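Long-range contact in aminotransferase (Helicobacter pylori, PDB 2FNU), which transfers an amino group from glutamate to a UDP-linked 4-keto sugar, the second step in making pseudaminic acid for flagellin modification: residues B[134-139]-B[161-166]. Numbering follows the deposited sequence.
Sequences SVEVES and SEYQNK
A tight beta hairpin with a two-residue loop, turning through a type I' turn from Tyr163 to Lys166, lays its tyrosine against the start of helix 137-146 in this PLP-dependent aminotransferase of the DegT/DnrJ/EryC1 family. Tyr163 CG stands anti to the backbone N (chi1 173°), which sends the ring out of the hairpin and along the bend formed by Ser134 to Glu138. Val137 meets one face with its CB–H rather than its methyls: CB lies 3.9 Å from the ring centroid and only 6° off the normal, a CH-pi contact. On the opposite face the extended Gln164 chain rests its CG near the rim, so the ring is sandwiched between valine and glutamine. Near the ring root, Ser134 OG comes within 3.5 Å of Tyr163 CB, while its own hydroxyl donates to Val135 O (2.8 Å), in the carbonyl plane on a lone pair. Glu136, the N-cap residue and the centre of an inverse gamma turn, bends at chi2 and brings its carboxylate to the ring edge, the two planes 60° apart. Glu138 CB touches the phenol oxygen, but its carboxylate turns to a salt bridge with Lys142. Two waters complete the junction: one joins Ser134 N to Glu162 O, and the other, 2.8 Å from Tyr163 OH, donates to Glu136 OE2 and accepts from Ser139 N at 3.0 Å.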
ATOM      1  N   SER B 134     -23.797   0.990  12.860  1.00 12.46           N
ATOM      2  CA  SER B 134     -23.329   2.319  13.280  1.00 10.92           C
ATOM      3  C   SER B 134     -23.288   2.429  14.791  1.00 10.87           C
ATOM      4  O   SER B 134     -24.213   1.986  15.488  1.00 14.31           O
ATOM      5  CB  SER B 134     -24.251   3.413  12.724  1.00 12.71           C
ATOM      6  OG  SER B 134     -23.829   4.696  13.182  1.00 13.31           O
ATOM      7  N   VAL B 135     -22.221   3.057  15.296  1.00 11.38           N
ATOM      8  CA  VAL B 135     -22.198   3.457  16.699  1.00 12.45           C
ATOM      9  C   VAL B 135     -23.215   4.568  16.945  1.00 13.22           C
ATOM     10  O   VAL B 135     -23.877   5.048  16.006  1.00 14.29           O
ATOM     11  CB  VAL B 135     -20.803   3.949  17.103  1.00 11.81           C
ATOM     12  CG1 VAL B 135     -19.753   2.873  16.776  1.00 12.58           C
ATOM     13  CG2 VAL B 135     -20.453   5.271  16.380  1.00 14.70           C
ATOM     14  N   GLU B 136     -23.350   4.969  18.212  1.00 12.90           N
ATOM     15  CA  GLU B 136     -24.276   6.028  18.582  1.00 14.88           C
ATOM     16  C   GLU B 136     -23.673   7.383  18.244  1.00 15.49           C
ATOM     17  O   GLU B 136     -23.064   8.069  19.082  1.00 15.16           O
ATOM     18  CB  GLU B 136     -24.654   5.903  20.063  1.00 13.66           C
ATOM     19  CG  GLU B 136     -25.669   4.803  20.307  1.00 19.37           C
ATOM     20  CD  GLU B 136     -26.963   5.064  19.553  1.00 23.83           C
ATOM     21  OE1 GLU B 136     -27.381   4.203  18.761  1.00 30.10           O
ATOM     22  OE2 GLU B 136     -27.526   6.168  19.709  1.00 28.75           O
ATOM     23  N   VAL B 137     -23.822   7.742  16.974  1.00 14.99           N
ATOM     24  CA  VAL B 137     -23.105   8.862  16.395  1.00 15.85           C
ATOM     25  C   VAL B 137     -23.388  10.207  17.090  1.00 15.52           C
ATOM     26  O   VAL B 137     -22.458  10.978  17.337  1.00 16.76           O
ATOM     27  CB  VAL B 137     -23.389   8.935  14.863  1.00 18.67           C
ATOM     28  CG1 VAL B 137     -23.172  10.338  14.325  1.00 23.45           C
ATOM     29  CG2 VAL B 137     -22.518   7.898  14.119  1.00 17.01           C
ATOM     30  N   GLU B 138     -24.653  10.496  17.387  1.00 15.88           N
ATOM     31  CA  GLU B 138     -24.974  11.818  17.939  1.00 16.39           C
ATOM     32  C   GLU B 138     -24.317  12.011  19.303  1.00 14.32           C
ATOM     33  O   GLU B 138     -23.737  13.064  19.588  1.00 17.14           O
ATOM     34  CB  GLU B 138     -26.479  12.009  18.043  1.00 20.13           C
ATOM     35  CG  GLU B 138     -26.882  13.452  18.331  1.00 29.14           C
ATOM     36  CD  GLU B 138     -28.366  13.705  18.110  1.00 45.45           C
ATOM     37  OE1 GLU B 138     -28.909  14.612  18.778  1.00 53.16           O
ATOM     38  OE2 GLU B 138     -28.984  13.008  17.270  1.00 51.75           O
ATOM     39  N   SER B 139     -24.383  10.964  20.119  1.00 15.30           N
ATOM     40  CA  SER B 139     -23.740  10.992  21.426  1.00 15.93           C
ATOM     41  C   SER B 139     -22.237  11.293  21.333  1.00 14.96           C
ATOM     42  O   SER B 139     -21.715  12.150  22.064  1.00 17.42           O
ATOM     43  CB  SER B 139     -23.991   9.662  22.135  1.00 17.76           C
ATOM     44  OG  SER B 139     -23.422   9.683  23.428  1.00 19.10           O
ATOM     45  N   SER B 161     -24.020   1.232   5.457  1.00 12.07           N
ATOM     46  CA  SER B 161     -24.735   1.317   6.733  1.00 12.13           C
ATOM     47  C   SER B 161     -25.278   2.715   6.967  1.00 12.45           C
ATOM     48  O   SER B 161     -24.740   3.690   6.431  1.00 13.79           O
ATOM     49  CB  SER B 161     -23.816   0.931   7.898  1.00 14.46           C
ATOM     50  OG  SER B 161     -23.365  -0.406   7.738  1.00 13.37           O
ATOM     51  N   GLU B 162     -26.339   2.786   7.785  1.00 12.33           N
ATOM     52  CA  GLU B 162     -27.031   4.052   8.082  1.00 12.58           C
ATOM     53  C   GLU B 162     -27.165   4.326   9.579  1.00 13.58           C
ATOM     54  O   GLU B 162     -27.124   3.415  10.421  1.00 13.54           O
ATOM     55  CB  GLU B 162     -28.425   4.049   7.448  1.00 14.80           C
ATOM     56  CG  GLU B 162     -28.347   4.012   5.924  1.00 11.55           C
ATOM     57  CD  GLU B 162     -29.710   3.990   5.231  1.00 16.53           C
ATOM     58  OE1 GLU B 162     -30.770   4.115   5.898  1.00 17.34           O
ATOM     59  OE2 GLU B 162     -29.715   3.819   3.992  1.00 20.80           O
ATOM     60  N   TYR B 163     -27.350   5.600   9.893  1.00 12.58           N
ATOM     61  CA  TYR B 163     -27.712   6.031  11.233  1.00 11.60           C
ATOM     62  C   TYR B 163     -28.794   7.079  11.007  1.00 13.65           C
ATOM     63  O   TYR B 163     -28.584   8.053  10.276  1.00 13.10           O
ATOM     64  CB  TYR B 163     -26.500   6.633  11.926  1.00 12.34           C
ATOM     65  CG  TYR B 163     -26.819   7.257  13.269  1.00 17.19           C
ATOM     66  CD1 TYR B 163     -27.100   8.623  13.372  1.00 17.77           C
ATOM     67  CD2 TYR B 163     -26.823   6.489  14.432  1.00 15.97           C
ATOM     68  CE1 TYR B 163     -27.384   9.211  14.606  1.00 19.96           C
ATOM     69  CE2 TYR B 163     -27.118   7.079  15.682  1.00 18.40           C
ATOM     70  CZ  TYR B 163     -27.386   8.431  15.744  1.00 21.84           C
ATOM     71  OH  TYR B 163     -27.659   9.032  16.958  1.00 22.99           O
ATOM     72  N   GLN B 164     -29.964   6.852  11.604  1.00 14.01           N
ATOM     73  CA  GLN B 164     -31.100   7.757  11.424  1.00 15.25           C
ATOM     74  C   GLN B 164     -31.334   8.064   9.934  1.00 13.38           C
ATOM     75  O   GLN B 164     -31.508   9.212   9.521  1.00 15.41           O
ATOM     76  CB  GLN B 164     -30.947   9.001  12.305  1.00 15.40           C
ATOM     77  CG  GLN B 164     -31.042   8.650  13.796  1.00 20.04           C
ATOM     78  CD  GLN B 164     -30.794   9.832  14.717  1.00 27.75           C
ATOM     79  OE1 GLN B 164     -30.670  10.981  14.275  1.00 36.74           O
ATOM     80  NE2 GLN B 164     -30.710   9.549  16.019  1.00 38.19           N
ATOM     81  N   ASN B 165     -31.348   7.001   9.131  1.00 14.76           N
ATOM     82  CA  ASN B 165     -31.647   7.097   7.696  1.00 14.79           C
ATOM     83  C   ASN B 165     -30.635   7.876   6.867  1.00 14.99           C
ATOM     84  O   ASN B 165     -30.932   8.305   5.751  1.00 17.26           O
ATOM     85  CB  ASN B 165     -33.063   7.646   7.462  1.00 17.47           C
ATOM     86  CG  ASN B 165     -34.102   6.836   8.186  1.00 23.06           C
ATOM     87  OD1 ASN B 165     -34.674   7.287   9.173  1.00 25.18           O
ATOM     88  ND2 ASN B 165     -34.295   5.602   7.756  1.00 19.98           N
ATOM     89  N   LYS B 166     -29.428   8.033   7.414  1.00 12.28           N
ATOM     90  CA  LYS B 166     -28.343   8.712   6.715  1.00 13.21           C
ATOM     91  C   LYS B 166     -27.121   7.812   6.648  1.00 12.97           C
ATOM     92  O   LYS B 166     -26.751   7.163   7.633  1.00 14.66           O
ATOM     93  CB  LYS B 166     -27.986  10.007   7.454  1.00 15.59           C
ATOM     94  CG  LYS B 166     -29.149  11.022   7.405  1.00 15.01           C
ATOM     95  CD  LYS B 166     -28.977  12.211   8.328  1.00 17.05           C
ATOM     96  CE  LYS B 166     -29.045  11.809   9.785  1.00 18.04           C
ATOM     97  NZ  LYS B 166     -29.154  12.998  10.713  1.00 21.24           N
TER
HETATM   98  O   HOH W   1     -26.255   0.956  11.244  1.00 16.25           O
HETATM   99  O   HOH W   2     -26.455   8.851  19.498  1.00 29.16           O